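Local coordinates for 4-phosphoerythronate dehydrogenase (PDB 4PRL) that catalyses the NAD-dependent interconversion of pyruvate and D-lactate, as a D-lactate dehydrogenase of the D-isomer-specific 2-hydroxyacid dehydrogenase family, at the interface of chains A and B and the interface of chains A and C. Residues are numbered along the deposited sequence; one frame, centred on the assembly and turned at random. Chains: chain A/B/C, 4-phosphoerythronate dehydrogenase.

Contact 1 and contact 2 lie on chain A about 28 Å apart, between the centres of their C-alpha atoms, and face different partners. Contact 1 uses the segments after the 3-10 helices 264-266 and 274-276 and receives the segment after helix 121-129 of chain B; contact 2 uses helix 301-320 and the loop before helix 103-118, and receives a loop and the 3-10 helix 181-183 of chain C. Because the patches share no residue, chain A holds B and C at once; each interface is two-fold, so each contact recurs with the chains exchanged. The structure alone does not show whether the deposited tetramer forms in solution.

Contact 1: the interface of chains A and B. Residues chain A 267, 270-272, 277; chain B 131-133.
B:Phe133 pushes its ring into an apolar niche formed by A:Tyr267, A:Val272 and A:Ile277. The two aromatic rings meet edge to face, their planes 89° apart and centroids 5.1 Å from each other: the tyrosine edge at CD2 sits over the centre of the phenylalanine face. The A:Tyr267 ring reaches this place with CG tucked between the backbone N and the carbonyl carbon (chi1 63°). Beyond it, CD1 of A:Ile277 comes in at the rim of the phenylalanine ring, 4.0 Å from CE1 of B:Phe133. CG2 of A:Val272 touches the same CE1 of B:Phe133 at 3.9 Å, the valine and phenylalanine side chains crossing at about a right angle. With an alanine at B:Phe133, the edge of A:Tyr267 would probably lose the aromatic face it meets, and a gap would open beside CG2 of A:Val272 and CD1 of A:Ile277.

Around this centre the backbones pair as a short antiparallel bridge between A:Lys271 and B:Asp132. The amide N of B:Phe133 gives a hydrogen bond of 2.7 Å to the carbonyl O of A:Lys270. In return the N of A:Val272 donates to the O of B:Gly131 at 3.0 Å. The pair sets the two segments in antiparallel register and probably positions the phenylalanine. At the polar rim the side chains of A:Lys271 and B:Asp132 run side by side in the same direction; their opposite charges may attract weakly, but NZ of A:Lys271 remains 4.9 Å from OD2 of B:Asp132.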
# COMPACT_ATOMS: atom_id res chain seq x y z
N TYR A 267 -20.44 26.84 20.44
CA TYR A 267 -20.89 25.61 21.08
C TYR A 267 -19.96 24.43 21.02
O TYR A 267 -20.10 23.54 21.84
CB TYR A 267 -22.27 25.19 20.58
CG TYR A 267 -22.34 24.86 19.11
CD1 TYR A 267 -22.28 25.87 18.15
CD2 TYR A 267 -22.50 23.54 18.68
CE1 TYR A 267 -22.35 25.59 16.81
CE2 TYR A 267 -22.59 23.26 17.32
CZ TYR A 267 -22.51 24.29 16.40
OH TYR A 267 -22.59 24.07 15.05
N LYS A 270 -18.17 22.52 24.44
CA LYS A 270 -19.02 23.00 25.53
C LYS A 270 -20.19 22.08 25.84
O LYS A 270 -20.54 21.19 25.04
CB LYS A 270 -19.54 24.38 25.20
CG LYS A 270 -18.56 25.47 25.57
CD LYS A 270 -18.69 26.68 24.67
CE LYS A 270 -17.52 27.62 24.91
NZ LYS A 270 -17.64 28.84 24.08
N LYS A 271 -20.81 22.29 27.00
CA LYS A 271 -22.10 21.66 27.31
C LYS A 271 -23.11 22.78 27.32
O LYS A 271 -22.89 23.81 27.96
CB LYS A 271 -22.08 20.91 28.63
CG LYS A 271 -20.72 20.30 28.95
CD LYS A 271 -20.77 19.33 30.11
CE LYS A 271 -19.49 19.42 30.93
NZ LYS A 271 -19.30 18.16 31.69
N VAL A 272 -24.19 22.58 26.58
CA VAL A 272 -25.16 23.61 26.34
C VAL A 272 -26.57 23.08 26.25
O VAL A 272 -26.78 21.89 26.05
CB VAL A 272 -24.86 24.34 25.02
CG1 VAL A 272 -23.49 25.01 25.09
CG2 VAL A 272 -24.96 23.40 23.83
N ILE A 277 -27.80 25.93 20.86
CA ILE A 277 -27.27 25.24 19.71
C ILE A 277 -27.91 25.91 18.51
O ILE A 277 -29.12 26.05 18.48
CB ILE A 277 -27.65 23.75 19.71
CG1 ILE A 277 -27.15 23.07 20.98
CG2 ILE A 277 -27.05 23.04 18.50
CD1 ILE A 277 -27.64 21.64 21.13
N GLY B 131 -26.32 17.82 24.13
CA GLY B 131 -25.71 19.14 24.35
C GLY B 131 -24.23 19.13 24.68
O GLY B 131 -23.64 20.20 24.92
N ASP B 132 -23.62 17.95 24.71
CA ASP B 132 -22.21 17.84 25.03
C ASP B 132 -21.31 17.82 23.77
O ASP B 132 -21.25 16.80 23.03
CB ASP B 132 -21.98 16.61 25.89
CG ASP B 132 -20.64 16.63 26.60
OD1 ASP B 132 -19.73 17.41 26.20
OD2 ASP B 132 -20.51 15.84 27.55
N PHE B 133 -20.62 18.94 23.54
CA PHE B 133 -19.70 19.11 22.39
C PHE B 133 -18.25 19.14 22.85
O PHE B 133 -17.38 19.68 22.18
CB PHE B 133 -20.04 20.36 21.59
CG PHE B 133 -21.43 20.35 21.01
CD1 PHE B 133 -22.52 20.71 21.78
CD2 PHE B 133 -21.65 19.94 19.70
CE1 PHE B 133 -23.81 20.68 21.26
CE2 PHE B 133 -22.93 19.93 19.17
CZ PHE B 133 -24.01 20.29 19.96

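Contact 2: the interface of chains A and C. Residues chain A 101-102, 302, 305-306, 310; chain C 179, 181, 184.
Helix 301-320 of chain A, with the loop carrying A:Tyr101 and A:Ser102 just before helix 103-118, meets a chain C segment made of the loop residue C:Tyr179, the 3-10 helix 181-183 and C:Glu184. In this D-isomer-specific 2-hydroxyacid dehydrogenase the chain C segment follows strand 171-175 of the NAD-binding domain. In C:Tyr179 a chi1 of 172° swings the ring away from its own backbone N toward the helix, where the hydroxyl end meets the linked pair A:Arg305 and A:Asn306 and the CE2 edge lies against the amide. NH2 of A:Arg305 donates a hydrogen bond of 3.1 Å to the hydroxyl OH of C:Tyr179, which lies in the guanidinium plane although that plane stands 72° from the ring. The same nitrogen also donates to OD1 of A:Asn306 at 2.7 Å, again in the guanidinium plane, a second grip that limits rotation of the arginine end. Bends at chi2 and chi3 fold the arginine chain back to make both bonds.

The side chain of A:Asn306 crosses that of C:Tyr179 at about a right angle, with amide and ring planes 64° apart, and packs by CG against CE2 of C:Tyr179 at 3.8 Å. Its ND2 lies at the ring edge and makes a weak hydrogen bond to the hydroxyl. This ND2 is held more firmly within chain A, where it donates to the carbonyl O of A:Tyr101 at 2.7 Å, in the carbonyl plane; bonds at both OD1 and ND2 support this orientation of the amide and are likely to hold it. CB of C:Pro181 packs against the carbonyl O of A:Tyr101 at 3.4 Å. Inside chain C, OH of C:Tyr179 is weakly hydrogen-bonded to the carboxylate OE2 of C:Glu184 at 2.9 Å. Across the contact opposite charges may attract at longer range, NH2 of A:Arg305 lying 4.8 Å from OE2 of C:Glu184.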
# COMPACT_ATOMS: atom_id res chain seq x y z
N TYR A 101 1.26 17.64 15.00
CA TYR A 101 1.18 16.63 16.03
C TYR A 101 0.76 15.26 15.53
O TYR A 101 1.35 14.27 15.92
CB TYR A 101 0.26 17.09 17.13
CG TYR A 101 -0.99 17.69 16.61
CD1 TYR A 101 -1.92 16.91 15.96
CD2 TYR A 101 -1.25 19.03 16.77
CE1 TYR A 101 -3.08 17.45 15.49
CE2 TYR A 101 -2.42 19.58 16.30
CZ TYR A 101 -3.32 18.78 15.65
OH TYR A 101 -4.48 19.32 15.17
N SER A 102 -0.25 15.17 14.69
CA SER A 102 -0.54 13.91 14.02
C SER A 102 -1.34 14.09 12.75
O SER A 102 -2.56 14.08 12.80
CB SER A 102 -1.25 12.94 14.94
OG SER A 102 -1.04 11.62 14.50
N THR A 302 -1.83 9.54 20.46
CA THR A 302 -0.71 10.12 19.82
C THR A 302 -0.76 11.66 19.73
O THR A 302 0.26 12.32 19.91
CB THR A 302 -0.55 9.51 18.42
OG1 THR A 302 -0.57 8.08 18.52
CG2 THR A 302 0.78 9.93 17.81
N ARG A 305 -0.46 13.29 23.41
CA ARG A 305 0.91 13.13 23.81
C ARG A 305 1.88 14.05 23.07
O ARG A 305 2.79 14.57 23.69
CB ARG A 305 1.32 11.67 23.63
CG ARG A 305 2.78 11.41 23.90
CD ARG A 305 3.56 11.32 22.60
NE ARG A 305 3.90 9.93 22.29
CZ ARG A 305 4.31 9.50 21.10
NH1 ARG A 305 4.60 8.22 20.95
NH2 ARG A 305 4.41 10.33 20.05
N ASN A 306 1.72 14.25 21.77
CA ASN A 306 2.63 15.10 20.99
C ASN A 306 2.39 16.55 21.28
O ASN A 306 3.31 17.37 21.19
CB ASN A 306 2.51 14.84 19.49
CG ASN A 306 3.14 13.51 19.07
OD1 ASN A 306 3.94 12.94 19.80
ND2 ASN A 306 2.77 13.02 17.90
N ILE A 310 6.12 17.54 22.31
CA ILE A 310 6.81 18.36 21.32
C ILE A 310 7.06 19.77 21.86
O ILE A 310 8.15 20.33 21.63
CB ILE A 310 6.07 18.37 19.97
CG1 ILE A 310 6.15 16.97 19.33
CG2 ILE A 310 6.67 19.40 19.02
CD1 ILE A 310 5.45 16.81 17.99
N TYR C 179 12.03 13.72 15.53
CA TYR C 179 10.79 12.96 15.52
C TYR C 179 9.87 13.57 14.46
O TYR C 179 9.75 14.78 14.38
CB TYR C 179 10.14 13.02 16.93
CG TYR C 179 8.76 12.43 16.99
CD1 TYR C 179 8.57 11.07 16.80
CD2 TYR C 179 7.63 13.24 17.22
CE1 TYR C 179 7.31 10.51 16.82
CE2 TYR C 179 6.36 12.67 17.25
CZ TYR C 179 6.21 11.30 17.04
OH TYR C 179 4.98 10.68 17.06
N PRO C 181 5.91 12.66 13.25
CA PRO C 181 4.74 11.80 13.37
C PRO C 181 4.30 11.21 12.05
O PRO C 181 3.87 10.06 12.02
CB PRO C 181 3.66 12.73 13.93
CG PRO C 181 4.19 14.11 13.88
CD PRO C 181 5.67 14.03 13.75
N GLU C 184 5.29 7.48 11.02
CA GLU C 184 5.00 6.36 11.90
C GLU C 184 4.09 5.26 11.38
O GLU C 184 4.09 4.17 11.92
CB GLU C 184 4.44 6.89 13.20
CG GLU C 184 5.48 7.71 13.92
CD GLU C 184 5.25 7.78 15.40
OE1 GLU C 184 6.19 7.39 16.13
OE2 GLU C 184 4.13 8.21 15.80